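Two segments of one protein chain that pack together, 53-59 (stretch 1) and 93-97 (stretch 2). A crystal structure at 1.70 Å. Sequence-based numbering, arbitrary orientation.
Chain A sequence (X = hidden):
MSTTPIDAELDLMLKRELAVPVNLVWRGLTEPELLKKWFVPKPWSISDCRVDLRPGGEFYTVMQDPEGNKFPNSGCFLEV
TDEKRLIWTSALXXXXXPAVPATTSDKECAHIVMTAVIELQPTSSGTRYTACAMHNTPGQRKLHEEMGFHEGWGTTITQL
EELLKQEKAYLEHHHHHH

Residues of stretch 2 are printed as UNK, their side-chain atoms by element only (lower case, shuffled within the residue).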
ATOM      1  N   LEU A  53      -8.465  -4.749 -11.055  1.00 10.76           N
ATOM      2  CA  LEU A  53      -7.145  -5.390 -11.019  1.00 10.46           C
ATOM      3  C   LEU A  53      -5.966  -4.578 -11.535  1.00  9.77           C
ATOM      4  O   LEU A  53      -5.514  -4.747 -12.669  1.00 11.16           O
ATOM      5  CB  LEU A  53      -7.215  -6.730 -11.763  1.00 10.40           C
ATOM      6  CG  LEU A  53      -6.098  -7.739 -11.498  1.00  9.78           C
ATOM      7  CD1 LEU A  53      -6.177  -8.248 -10.062  1.00 10.60           C
ATOM      8  CD2 LEU A  53      -6.231  -8.900 -12.469  1.00 11.81           C
ATOM      9  N   ARG A  54      -5.467  -3.709 -10.668  1.00 10.24           N
ATOM     10  CA  ARG A  54      -4.335  -2.854 -10.966  1.00 10.12           C
ATOM     11  C   ARG A  54      -3.869  -2.261  -9.647  1.00  8.44           C
ATOM     12  O   ARG A  54      -4.628  -2.210  -8.683  1.00  7.91           O
ATOM     13  CB  ARG A  54      -4.760  -1.709 -11.897  1.00 13.95           C
ATOM     14  CG  ARG A  54      -5.828  -0.805 -11.298  1.00 17.81           C
ATOM     15  CD  ARG A  54      -6.210   0.339 -12.229  1.00 23.04           C
ATOM     16  NE  ARG A  54      -7.207   1.223 -11.624  1.00 28.27           N
ATOM     17  CZ  ARG A  54      -6.968   2.038 -10.600  1.00 29.24           C
ATOM     18  NH1 ARG A  54      -5.758   2.097 -10.059  1.00 31.31           N
ATOM     19  NH2 ARG A  54      -7.941   2.796 -10.108  1.00 33.40           N
ATOM     20  N   PRO A  55      -2.598  -1.844  -9.578  1.00  9.19           N
ATOM     21  CA  PRO A  55      -2.059  -1.241  -8.355  1.00  8.85           C
ATOM     22  C   PRO A  55      -2.902   0.003  -8.066  1.00  8.62           C
ATOM     23  O   PRO A  55      -3.092   0.849  -8.948  1.00  9.48           O
ATOM     24  CB  PRO A  55      -0.629  -0.895  -8.757  1.00 10.39           C
ATOM     25  CG  PRO A  55      -0.277  -2.000  -9.711  1.00 10.39           C
ATOM     26  CD  PRO A  55      -1.526  -2.118 -10.553  1.00  8.73           C
ATOM     27  N   GLY A  56      -3.407   0.107  -6.842  1.00  6.65           N
ATOM     28  CA  GLY A  56      -4.247   1.234  -6.484  1.00  8.10           C
ATOM     29  C   GLY A  56      -5.721   0.948  -6.730  1.00  9.17           C
ATOM     30  O   GLY A  56      -6.585   1.766  -6.404  1.00 10.59           O
ATOM     31  N   GLY A  57      -6.004  -0.216  -7.308  1.00  7.95           N
ATOM     32  CA  GLY A  57      -7.378  -0.599  -7.604  1.00  8.09           C
ATOM     33  C   GLY A  57      -8.094  -1.214  -6.415  1.00  8.86           C
ATOM     34  O   GLY A  57      -7.491  -1.905  -5.595  1.00  7.47           O
ATOM     35  N   GLU A  58      -9.396  -0.970  -6.325  1.00  9.44           N
ATOM     36  CA  GLU A  58     -10.176  -1.480  -5.213  1.00 11.84           C
ATOM     37  C   GLU A  58     -10.491  -2.971  -5.295  1.00 10.94           C
ATOM     38  O   GLU A  58     -10.744  -3.514  -6.367  1.00 10.48           O
ATOM     39  CB  GLU A  58     -11.480  -0.676  -5.088  1.00 15.26           C
ATOM     40  CG  GLU A  58     -12.424  -1.151  -3.991  1.00 22.62           C
ATOM     41  CD  GLU A  58     -13.602  -0.211  -3.815  1.00 25.76           C
ATOM     42  OE1 GLU A  58     -14.256   0.119  -4.828  1.00 29.45           O
ATOM     43  OE2 GLU A  58     -13.882   0.186  -2.666  1.00 27.22           O
ATOM     44  N   PHE A  59     -10.435  -3.628  -4.140  1.00 11.39           N
ATOM     45  CA  PHE A  59     -10.769  -5.039  -4.003  1.00 11.86           C
ATOM     46  C   PHE A  59     -11.882  -4.990  -2.949  1.00 13.41           C
ATOM     47  O   PHE A  59     -11.609  -4.866  -1.752  1.00 13.43           O
ATOM     48  CB  PHE A  59      -9.563  -5.838  -3.490  1.00 14.03           C
ATOM     49  CG  PHE A  59      -9.793  -7.323  -3.436  1.00 15.31           C
ATOM     50  CD1 PHE A  59      -8.890  -8.158  -2.781  1.00 15.50           C
ATOM     51  CD2 PHE A  59     -10.920  -7.889  -4.027  1.00 16.14           C
ATOM     52  CE1 PHE A  59      -9.108  -9.542  -2.707  1.00 19.69           C
ATOM     53  CE2 PHE A  59     -11.151  -9.269  -3.962  1.00 17.25           C
ATOM     54  CZ  PHE A  59     -10.241 -10.100  -3.299  1.00 17.18           C
ATOM     55  N   UNK A  93      -7.510   1.514   1.005  1.00 10.35           N
ATOM     56  CA  UNK A  93      -8.684   1.283   0.178  1.00 11.57           C
ATOM     57  C   UNK A  93      -8.390   1.849  -1.214  1.00 10.43           C
ATOM     58  O   UNK A  93      -7.231   2.103  -1.554  1.00  9.69           O
ATOM     59  c   UNK A  93      -9.970   1.929   0.789  1.00 11.49           C
ATOM     60  c   UNK A  93     -10.330   1.221   2.097  1.00 15.55           C
ATOM     61  c   UNK A  93      -9.767   3.419   1.029  1.00 12.18           C
ATOM     62  N   UNK A  94      -9.427   2.039  -2.023  1.00 10.89           N
ATOM     63  CA  UNK A  94      -9.245   2.537  -3.383  1.00 12.58           C
ATOM     64  C   UNK A  94      -8.296   3.734  -3.491  1.00 10.51           C
ATOM     65  O   UNK A  94      -8.313   4.640  -2.654  1.00 10.09           O
ATOM     66  c   UNK A  94     -11.923   3.697  -5.984  1.00 22.98           C
ATOM     67  c   UNK A  94     -10.603   2.901  -3.992  1.00 14.62           C
ATOM     68  c   UNK A  94     -11.861   4.186  -7.425  1.00 27.05           C
ATOM     69  c   UNK A  94     -10.533   3.401  -5.433  1.00 19.95           C
ATOM     70  n   UNK A  94     -13.205   4.557  -7.959  1.00 29.81           N
ATOM     71  N   UNK A  95      -7.470   3.712  -4.533  1.00  9.29           N
ATOM     72  CA  UNK A  95      -6.508   4.775  -4.823  1.00  9.91           C
ATOM     73  C   UNK A  95      -5.456   4.968  -3.725  1.00  8.80           C
ATOM     74  O   UNK A  95      -4.888   6.052  -3.584  1.00  9.13           O
ATOM     75  c   UNK A  95      -7.253   6.092  -5.086  1.00 14.26           C
ATOM     76  o   UNK A  95      -9.139   6.670  -6.453  1.00 21.35           O
ATOM     77  c   UNK A  95      -8.080   6.050  -6.365  1.00 14.91           C
ATOM     78  n   UNK A  95      -7.589   5.328  -7.367  1.00 15.22           N
ATOM     79  N   UNK A  96      -5.207   3.907  -2.951  1.00  7.34           N
ATOM     80  CA  UNK A  96      -4.205   3.909  -1.877  1.00  6.41           C
ATOM     81  C   UNK A  96      -4.555   4.760  -0.658  1.00  7.00           C
ATOM     82  O   UNK A  96      -3.670   5.145   0.108  1.00  8.75           O
ATOM     83  c   UNK A  96      -2.266   3.597  -3.556  1.00  7.14           C
ATOM     84  c   UNK A  96      -1.003   2.198  -5.630  1.00  8.80           C
ATOM     85  c   UNK A  96      -1.315   3.542  -5.796  1.00  9.49           C
ATOM     86  c   UNK A  96      -1.948   4.231  -4.759  1.00 10.66           C
ATOM     87  c   UNK A  96      -2.849   4.386  -2.404  1.00  6.25           C
ATOM     88  c   UNK A  96      -1.320   1.546  -4.452  1.00  9.75           C
ATOM     89  c   UNK A  96      -1.950   2.246  -3.421  1.00  7.45           C
ATOM     90  o   UNK A  96      -0.363   1.516  -6.636  1.00  9.27           O
ATOM     91  N   UNK A  97      -5.835   5.064  -0.481  1.00  7.47           N
ATOM     92  CA  UNK A  97      -6.267   5.865   0.662  1.00  8.07           C
ATOM     93  C   UNK A  97      -6.170   5.069   1.960  1.00  7.91           C
ATOM     94  O   UNK A  97      -6.541   3.899   1.997  1.00  7.27           O
ATOM     95  n   UNK A  97      -8.663  10.142   1.013  1.00 10.17           N
ATOM     96  n   UNK A  97      -9.841   8.368   0.133  1.00 11.53           N
ATOM     97  c   UNK A  97      -8.276   7.142   1.619  1.00  7.94           C
ATOM     98  c   UNK A  97      -9.329   9.592   0.007  1.00 10.41           C
ATOM     99  c   UNK A  97      -9.717   7.550   1.340  1.00 11.74           C
ATOM    100  c   UNK A  97      -7.722   6.303   0.475  1.00  7.79           C
ATOM    101  n   UNK A  97      -9.487  10.270  -1.124  1.00 12.40           N
TER
HETATM  102  O   HOH W   1     -12.648   2.881  -1.307  1.00 25.24           O

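Position 93 has three side-chain carbons. One is bonded to CA and carries the other two, so the side chain forks at CB. Its closest approach to stretch 1 is 5.5 Å, from CB to OE2 of Glu58. A fork at CB with carbon alone is valine: Val93. It makes no direct contact here, but its backbone N and O both bond to the backbone of position 97, the second bond being weak, and this closes a tight loop.

Position 94 has four carbons in a row ending in a nitrogen. There is no branch. Its CB lies 3.8 Å from CB of Glu58. A straight chain of this kind is lysine: Lys94. All four chi angles are t, so the chain is fully extended, and its end leads away from stretch 1. The contact with Glu58 is therefore made near the backbone, between aliphatic parts. Water 1 adds a second link: it donates to OE2 of Glu58 at 3.3 Å and accepts a weak bond from N of Lys94 at 3.4 Å.

Position 95 has two side-chain carbons, the second carrying one oxygen and one nitrogen. Its backbone N lies 2.8 Å from O of Gly56. The short planar group is a carboxamide, so the residue is asparagine: Asn95. CA to CB points away from stretch 1, but the end of the side chain comes nearer. ND2 of Asn95 lies 3.7 Å from NH2 of Arg54, at the edge of the guanidinium. This is contact without a hydrogen bond.

Position 96 has one carbon, then a six-carbon ring bearing an oxygen. That oxygen lies 3.2 Å from CB of Pro55. A ring with a hydroxyl is tyrosine: Tyr96. CA of Gly56 sits over one face of the ring, 3.6 Å from the centroid of the Tyr96 ring. An ideal CB on Gly56 would come within 3.1 Å of CE2 of Tyr96, a tight fit.

Position 97 has three carbons, a nitrogen, then a carbon carrying two more nitrogens. It is out of reach of stretch 1. The guanidinium identifies arginine: Arg97.

The contact works around Gly56. The type II turn from Arg54 to Gly57 places this glycine at positive phi, and its carbonyl accepts the one direct hydrogen bond between the stretches, from N of Asn95. The Tyr96 ring packs on its CA. Arg54, Pro55 and Glu58 add contacts around this centre. Together the two stretches bury 317 Å².

Stretch 2, residues 93-97: VKNYR
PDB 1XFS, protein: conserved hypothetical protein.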